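PDB 5TZ6: CurJ, which carries a polyketide synthase dehydratase domain that probably removes water, in a vinylogous dehydration, from an intermediate of curacin biosynthesis. Local coordinates for residues F37-P50 and W172-W184. The protein carries 1 engineered substitution. Numbering follows the deposited sequence.
Sequences FLADFIVYEQVVVP and WDRQIHLGQSFRW. Engineered in segment 37-50: Phe41 (natural residue His). With 7OD ((2E,5R)-5-hydroxy-2-methylhept-2-enoic acid), chain C.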
loop_
_atom_site.group_PDB
_atom_site.type_symbol
_atom_site.label_atom_id
_atom_site.label_comp_id
_atom_site.label_asym_id
_atom_site.label_seq_id
_atom_site.Cartn_x
_atom_site.Cartn_y
_atom_site.Cartn_z
ATOM N N PHE A 37 23.992 -0.385 3.102
ATOM C CA PHE A 37 24.953 0.139 2.138
ATOM C C PHE A 37 24.735 1.620 1.847
ATOM O O PHE A 37 25.652 2.283 1.346
ATOM C CB PHE A 37 24.868 -0.638 0.825
ATOM C CG PHE A 37 23.499 -0.592 0.183
ATOM C CD1 PHE A 37 23.124 0.482 -0.608
ATOM C CD2 PHE A 37 22.593 -1.622 0.372
ATOM C CE1 PHE A 37 21.873 0.527 -1.196
ATOM C CE2 PHE A 37 21.343 -1.580 -0.215
ATOM C CZ PHE A 37 20.983 -0.504 -0.996
ATOM N N LEU A 38 23.549 2.154 2.147
ATOM C CA LEU A 38 23.320 3.582 1.956
ATOM C C LEU A 38 24.300 4.423 2.767
ATOM O O LEU A 38 24.603 5.562 2.392
ATOM C CB LEU A 38 21.882 3.932 2.335
ATOM C CG LEU A 38 20.804 3.613 1.294
ATOM C CD1 LEU A 38 19.424 3.929 1.842
ATOM C CD2 LEU A 38 21.065 4.387 0.018
ATOM N N ALA A 39 24.819 3.879 3.865
ATOM C CA ALA A 39 25.788 4.603 4.670
ATOM C C ALA A 39 27.149 4.718 3.994
ATOM O O ALA A 39 28.057 5.326 4.573
ATOM C CB ALA A 39 25.937 3.926 6.035
ATOM N N ASP A 40 27.315 4.168 2.791
ATOM C CA ASP A 40 28.600 4.169 2.107
ATOM C C ASP A 40 28.657 5.147 0.942
ATOM O O ASP A 40 29.649 5.159 0.207
ATOM C CB ASP A 40 28.947 2.760 1.626
ATOM C CG ASP A 40 29.387 1.859 2.756
ATOM O OD1 ASP A 40 29.606 2.385 3.864
ATOM O OD2 ASP A 40 29.537 0.638 2.541
ATOM N N PHE A 41 27.622 5.958 0.750
ATOM C CA PHE A 41 27.603 6.976 -0.292
ATOM C C PHE A 41 27.408 8.314 0.415
ATOM O O PHE A 41 26.273 8.726 0.669
ATOM C CB PHE A 41 26.505 6.710 -1.344
ATOM C CG PHE A 41 26.724 7.451 -2.632
ATOM C CD1 PHE A 41 26.341 8.778 -2.765
ATOM C CD2 PHE A 41 27.361 6.837 -3.696
ATOM C CE1 PHE A 41 26.567 9.470 -3.951
ATOM C CE2 PHE A 41 27.593 7.520 -4.883
ATOM C CZ PHE A 41 27.199 8.839 -5.009
ATOM N N ILE A 42 28.516 8.973 0.751
ATOM C CA ILE A 42 28.515 10.181 1.578
ATOM C C ILE A 42 28.917 11.359 0.700
ATOM O O ILE A 42 30.025 11.380 0.157
ATOM C CB ILE A 42 29.475 10.044 2.775
ATOM C CG1 ILE A 42 29.196 8.752 3.548
ATOM C CG2 ILE A 42 29.416 11.268 3.687
ATOM C CD1 ILE A 42 27.718 8.446 3.710
ATOM N N VAL A 43 28.036 12.343 0.566
ATOM C CA VAL A 43 28.313 13.543 -0.223
ATOM C C VAL A 43 28.294 14.738 0.720
ATOM O O VAL A 43 27.266 15.022 1.348
ATOM C CB VAL A 43 27.302 13.727 -1.364
ATOM C CG1 VAL A 43 27.690 14.917 -2.223
ATOM C CG2 VAL A 43 27.221 12.461 -2.206
ATOM N N TYR A 44 29.419 15.447 0.804
ATOM C CA TYR A 44 29.550 16.576 1.722
ATOM C C TYR A 44 28.994 16.235 3.099
ATOM O O TYR A 44 28.301 17.049 3.720
ATOM C CB TYR A 44 28.868 17.834 1.162
ATOM C CG TYR A 44 29.716 18.599 0.164
ATOM C CD1 TYR A 44 29.688 18.302 -1.187
ATOM C CD2 TYR A 44 30.562 19.623 0.590
ATOM C CE1 TYR A 44 30.474 19.001 -2.090
ATOM C CE2 TYR A 44 31.349 20.327 -0.306
ATOM C CZ TYR A 44 31.300 20.010 -1.644
ATOM O OH TYR A 44 32.079 20.701 -2.543
ATOM N N GLU A 45 29.298 15.029 3.580
ATOM C CA GLU A 45 28.956 14.516 4.910
ATOM C C GLU A 45 27.492 14.111 5.055
ATOM O O GLU A 45 27.042 13.853 6.185
ATOM C CB GLU A 45 29.323 15.510 6.015
ATOM C CG GLU A 45 30.804 15.873 6.031
ATOM C CD GLU A 45 31.183 16.738 7.221
ATOM O OE1 GLU A 45 32.321 16.600 7.722
ATOM O OE2 GLU A 45 30.339 17.547 7.661
ATOM N N GLN A 46 26.741 14.006 3.968
ATOM C CA GLN A 46 25.336 13.633 4.031
ATOM C C GLN A 46 25.130 12.285 3.361
ATOM O O GLN A 46 25.789 11.967 2.367
ATOM C CB GLN A 46 24.440 14.667 3.345
ATOM C CG GLN A 46 24.556 16.086 3.870
ATOM C CD GLN A 46 23.610 17.030 3.145
ATOM O OE1 GLN A 46 24.035 18.008 2.532
ATOM N NE2 GLN A 46 22.315 16.732 3.210
ATOM N N VAL A 47 24.220 11.490 3.918
ATOM C CA VAL A 47 23.814 10.264 3.245
ATOM C C VAL A 47 22.953 10.644 2.052
ATOM O O VAL A 47 21.916 11.300 2.201
ATOM C CB VAL A 47 23.055 9.341 4.200
ATOM C CG1 VAL A 47 22.477 8.162 3.440
ATOM C CG2 VAL A 47 23.977 8.868 5.311
ATOM N N VAL A 48 23.367 10.213 0.865
ATOM C CA VAL A 48 22.678 10.542 -0.374
ATOM C C VAL A 48 22.406 9.258 -1.135
ATOM O O VAL A 48 23.262 8.367 -1.204
ATOM C CB VAL A 48 23.494 11.525 -1.239
ATOM C CG1 VAL A 48 22.887 11.630 -2.635
ATOM C CG2 VAL A 48 23.539 12.894 -0.585
ATOM N N VAL A 49 21.206 9.157 -1.705
ATOM C CA VAL A 49 20.820 8.042 -2.550
ATOM C C VAL A 49 21.109 8.432 -3.994
ATOM O O VAL A 49 20.435 9.343 -4.514
ATOM C CB VAL A 49 19.344 7.676 -2.368
ATOM C CG1 VAL A 49 18.971 6.545 -3.308
ATOM C CG2 VAL A 49 19.065 7.303 -0.923
ATOM N N PRO A 50 22.050 7.797 -4.676
ATOM C CA PRO A 50 22.327 8.154 -6.066
ATOM C C PRO A 50 21.234 7.659 -7.007
ATOM O O PRO A 50 20.441 6.774 -6.678
ATOM C CB PRO A 50 23.663 7.459 -6.345
ATOM C CG PRO A 50 23.658 6.277 -5.427
ATOM C CD PRO A 50 22.953 6.737 -4.180
ATOM N N TRP A 172 36.834 11.231 -4.113
ATOM C CA TRP A 172 37.104 11.690 -2.755
ATOM C C TRP A 172 37.407 13.181 -2.727
ATOM O O TRP A 172 36.964 13.900 -1.824
ATOM C CB TRP A 172 38.257 10.883 -2.159
ATOM C CG TRP A 172 38.294 10.905 -0.664
ATOM C CD1 TRP A 172 38.929 11.817 0.132
ATOM C CD2 TRP A 172 37.633 9.992 0.221
ATOM N NE1 TRP A 172 38.726 11.509 1.457
ATOM C CE2 TRP A 172 37.929 10.398 1.538
ATOM C CE3 TRP A 172 36.830 8.862 0.027
ATOM C CZ2 TRP A 172 37.449 9.718 2.652
ATOM C CZ3 TRP A 172 36.354 8.190 1.136
ATOM C CH2 TRP A 172 36.665 8.621 2.433
ATOM N N ASP A 173 38.137 13.668 -3.730
ATOM C CA ASP A 173 38.507 15.077 -3.765
ATOM C C ASP A 173 37.293 15.981 -3.945
ATOM O O ASP A 173 37.299 17.119 -3.466
ATOM C CB ASP A 173 39.524 15.308 -4.879
ATOM C CG ASP A 173 40.822 14.557 -4.642
ATOM O OD1 ASP A 173 41.177 14.325 -3.466
ATOM O OD2 ASP A 173 41.486 14.194 -5.636
ATOM N N ARG A 174 36.250 15.504 -4.626
ATOM C CA ARG A 174 35.022 16.268 -4.794
ATOM C C ARG A 174 34.066 16.107 -3.621
ATOM O O ARG A 174 32.895 16.482 -3.736
ATOM C CB ARG A 174 34.317 15.874 -6.098
ATOM C CG ARG A 174 34.864 16.590 -7.326
ATOM C CD ARG A 174 36.128 15.917 -7.845
ATOM N NE ARG A 174 36.662 16.606 -9.018
ATOM C CZ ARG A 174 37.884 16.409 -9.507
ATOM N NH1 ARG A 174 38.695 15.533 -8.929
ATOM N NH2 ARG A 174 38.296 17.086 -10.572
ATOM N N GLN A 175 34.533 15.554 -2.503
ATOM C CA GLN A 175 33.715 15.302 -1.320
ATOM C C GLN A 175 32.687 14.209 -1.548
ATOM O O GLN A 175 31.667 14.163 -0.855
ATOM C CB GLN A 175 33.011 16.574 -0.839
ATOM C CG GLN A 175 33.933 17.756 -0.756
ATOM C CD GLN A 175 35.183 17.436 0.017
ATOM O OE1 GLN A 175 35.138 16.766 1.052
ATOM N NE2 GLN A 175 36.318 17.883 -0.497
ATOM N N ILE A 176 32.916 13.335 -2.521
ATOM C CA ILE A 176 32.090 12.153 -2.721
ATOM C C ILE A 176 32.872 10.984 -2.136
ATOM O O ILE A 176 33.749 10.409 -2.788
ATOM C CB ILE A 176 31.731 11.937 -4.193
ATOM C CG1 ILE A 176 30.938 13.134 -4.718
ATOM C CG2 ILE A 176 30.905 10.676 -4.347
ATOM C CD1 ILE A 176 30.714 13.113 -6.209
ATOM N N HIS A 177 32.551 10.646 -0.889
ATOM C CA HIS A 177 33.254 9.629 -0.116
ATOM C C HIS A 177 32.497 8.313 -0.268
ATOM O O HIS A 177 31.392 8.151 0.275
ATOM C CB HIS A 177 33.338 10.047 1.350
ATOM C CG HIS A 177 34.200 11.247 1.599
ATOM N ND1 HIS A 177 34.473 11.713 2.867
ATOM C CD2 HIS A 177 34.879 12.052 0.748
ATOM C CE1 HIS A 177 35.267 12.765 2.787
ATOM N NE2 HIS A 177 35.533 12.989 1.512
ATOM N N LEU A 178 33.091 7.377 -1.007
ATOM C CA LEU A 178 32.493 6.073 -1.269
ATOM C C LEU A 178 33.008 5.065 -0.250
ATOM O O LEU A 178 34.221 4.866 -0.126
ATOM C CB LEU A 178 32.826 5.603 -2.686
ATOM C CG LEU A 178 32.296 6.400 -3.883
ATOM C CD1 LEU A 178 32.767 5.777 -5.189
ATOM C CD2 LEU A 178 30.776 6.518 -3.868
ATOM N N GLY A 179 32.094 4.413 0.459
ATOM C CA GLY A 179 32.469 3.351 1.370
ATOM C C GLY A 179 32.790 2.065 0.623
ATOM O O GLY A 179 32.899 2.025 -0.604
ATOM N N GLN A 180 32.911 0.981 1.391
ATOM C CA GLN A 180 33.351 -0.286 0.816
ATOM C C GLN A 180 32.321 -0.850 -0.154
ATOM O O GLN A 180 32.669 -1.278 -1.261
ATOM C CB GLN A 180 33.623 -1.296 1.930
ATOM C CG GLN A 180 34.277 -2.588 1.466
ATOM C CD GLN A 180 34.883 -3.380 2.615
ATOM O OE1 GLN A 180 35.155 -2.836 3.687
ATOM N NE2 GLN A 180 35.093 -4.674 2.396
ATOM N N SER A 181 31.045 -0.815 0.218
ATOM C CA SER A 181 30.048 -1.486 -0.599
ATOM C C SER A 181 29.803 -0.794 -1.934
ATOM O O SER A 181 29.173 -1.395 -2.808
ATOM C CB SER A 181 28.747 -1.609 0.192
ATOM O OG SER A 181 28.279 -0.335 0.586
ATOM N N PHE A 182 30.322 0.415 -2.141
ATOM C CA PHE A 182 30.216 1.071 -3.440
ATOM C C PHE A 182 31.483 0.933 -4.280
ATOM O O PHE A 182 31.547 1.499 -5.377
ATOM C CB PHE A 182 29.863 2.559 -3.262
ATOM C CG PHE A 182 28.386 2.827 -3.205
ATOM C CD1 PHE A 182 27.659 3.040 -4.370
ATOM C CD2 PHE A 182 27.717 2.854 -1.995
ATOM C CE1 PHE A 182 26.284 3.271 -4.328
ATOM C CE2 PHE A 182 26.344 3.089 -1.945
ATOM C CZ PHE A 182 25.628 3.293 -3.114
ATOM N N ARG A 183 32.483 0.192 -3.806
ATOM C CA ARG A 183 33.764 0.060 -4.500
ATOM C C ARG A 183 33.838 -1.326 -5.135
ATOM O O ARG A 183 34.502 -2.230 -4.633
ATOM C CB ARG A 183 34.933 0.325 -3.539
ATOM C CG ARG A 183 34.974 1.773 -3.041
ATOM C CD ARG A 183 36.148 2.058 -2.123
ATOM N NE ARG A 183 36.132 3.453 -1.702
ATOM C CZ ARG A 183 37.213 4.220 -1.590
ATOM N NH1 ARG A 183 37.089 5.491 -1.216
ATOM N NH2 ARG A 183 38.411 3.730 -1.889
ATOM N N TRP A 184 33.136 -1.479 -6.258
ATOM C CA TRP A 184 33.095 -2.726 -7.011
ATOM C C TRP A 184 34.253 -2.861 -7.988
ATOM O O TRP A 184 34.663 -3.987 -8.301
ATOM C CB TRP A 184 31.783 -2.827 -7.807
ATOM C CG TRP A 184 30.559 -3.231 -7.027
ATOM C CD1 TRP A 184 29.945 -2.526 -6.033
ATOM C CD2 TRP A 184 29.798 -4.434 -7.194
ATOM N NE1 TRP A 184 28.853 -3.216 -5.568
ATOM C CE2 TRP A 184 28.740 -4.393 -6.264
ATOM C CE3 TRP A 184 29.911 -5.546 -8.037
ATOM C CZ2 TRP A 184 27.800 -5.419 -6.154
ATOM C CZ3 TRP A 184 28.977 -6.568 -7.925
ATOM C CH2 TRP A 184 27.937 -6.495 -6.991
HETATM O OAB 7OD C . 26.455 13.399 -6.251
HETATM C CAA 7OD C . 25.355 12.899 -6.562
HETATM O OAI 7OD C . 24.294 13.437 -6.170
HETATM C CAC 7OD C . 25.306 11.633 -7.426
HETATM C CAK 7OD C . 23.946 11.023 -7.804
HETATM C CAD 7OD C . 26.607 10.972 -7.911
HETATM C CAE 7OD C . 26.505 9.705 -8.775
HETATM C CAF 7OD C . 27.834 9.169 -9.363
HETATM O OAH 7OD C . 28.232 8.008 -8.629
HETATM C CAG 7OD C . 28.985 10.182 -9.340
HETATM C CAJ 7OD C . 30.085 9.673 -10.275
#
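Phe37 sets its CB against Ser181 OG and its carbonyl O at the edge of the Phe182 ring, opening a contact in which short antiparallel strands 41-43 and 176-178 join the two halves of the double-hotdog dehydratase fold beside the ligand pocket. Asp40 follows with two grips. Its carbonyl O accepts a nearly straight bond from Gly179 N (2.6 Å, 176°). Its carboxylate OD2 takes Ser181 OG on the anti side at 2.5 Å and Ser181 N from above the carboxylate plane at 3.1 Å. With an alanine here, Ser181 N and OG would probably lose their shared acceptor, and the 179-181 loop would be less firmly held.

Phe41, an engineered replacement of the natural histidine, has CG anti to the backbone N (chi1 -162°), which lays its ring alongside Leu178, with CD2 3.4 Å from Leu178 CD2. The ring presents an edge to the face of Phe182 in a T-shaped stack, planes at 62°, while Pro50 CG lies over one of its faces. Phe41 CZ meets ligand atom CAD at 3.6 Å, and the ligand is also hydrogen-bonded to Asp219. Ile42 and His177 form the hydrogen-bonded pair, backbone N to O in both directions. Val43 pairs with Ile176 on the pocket side, both touching Pro302. Beyond the strands, Tyr44 N bonds to Gln175 O, and Gln175 CB sits over the phenol face, 3.7 Å from Tyr44 CE1.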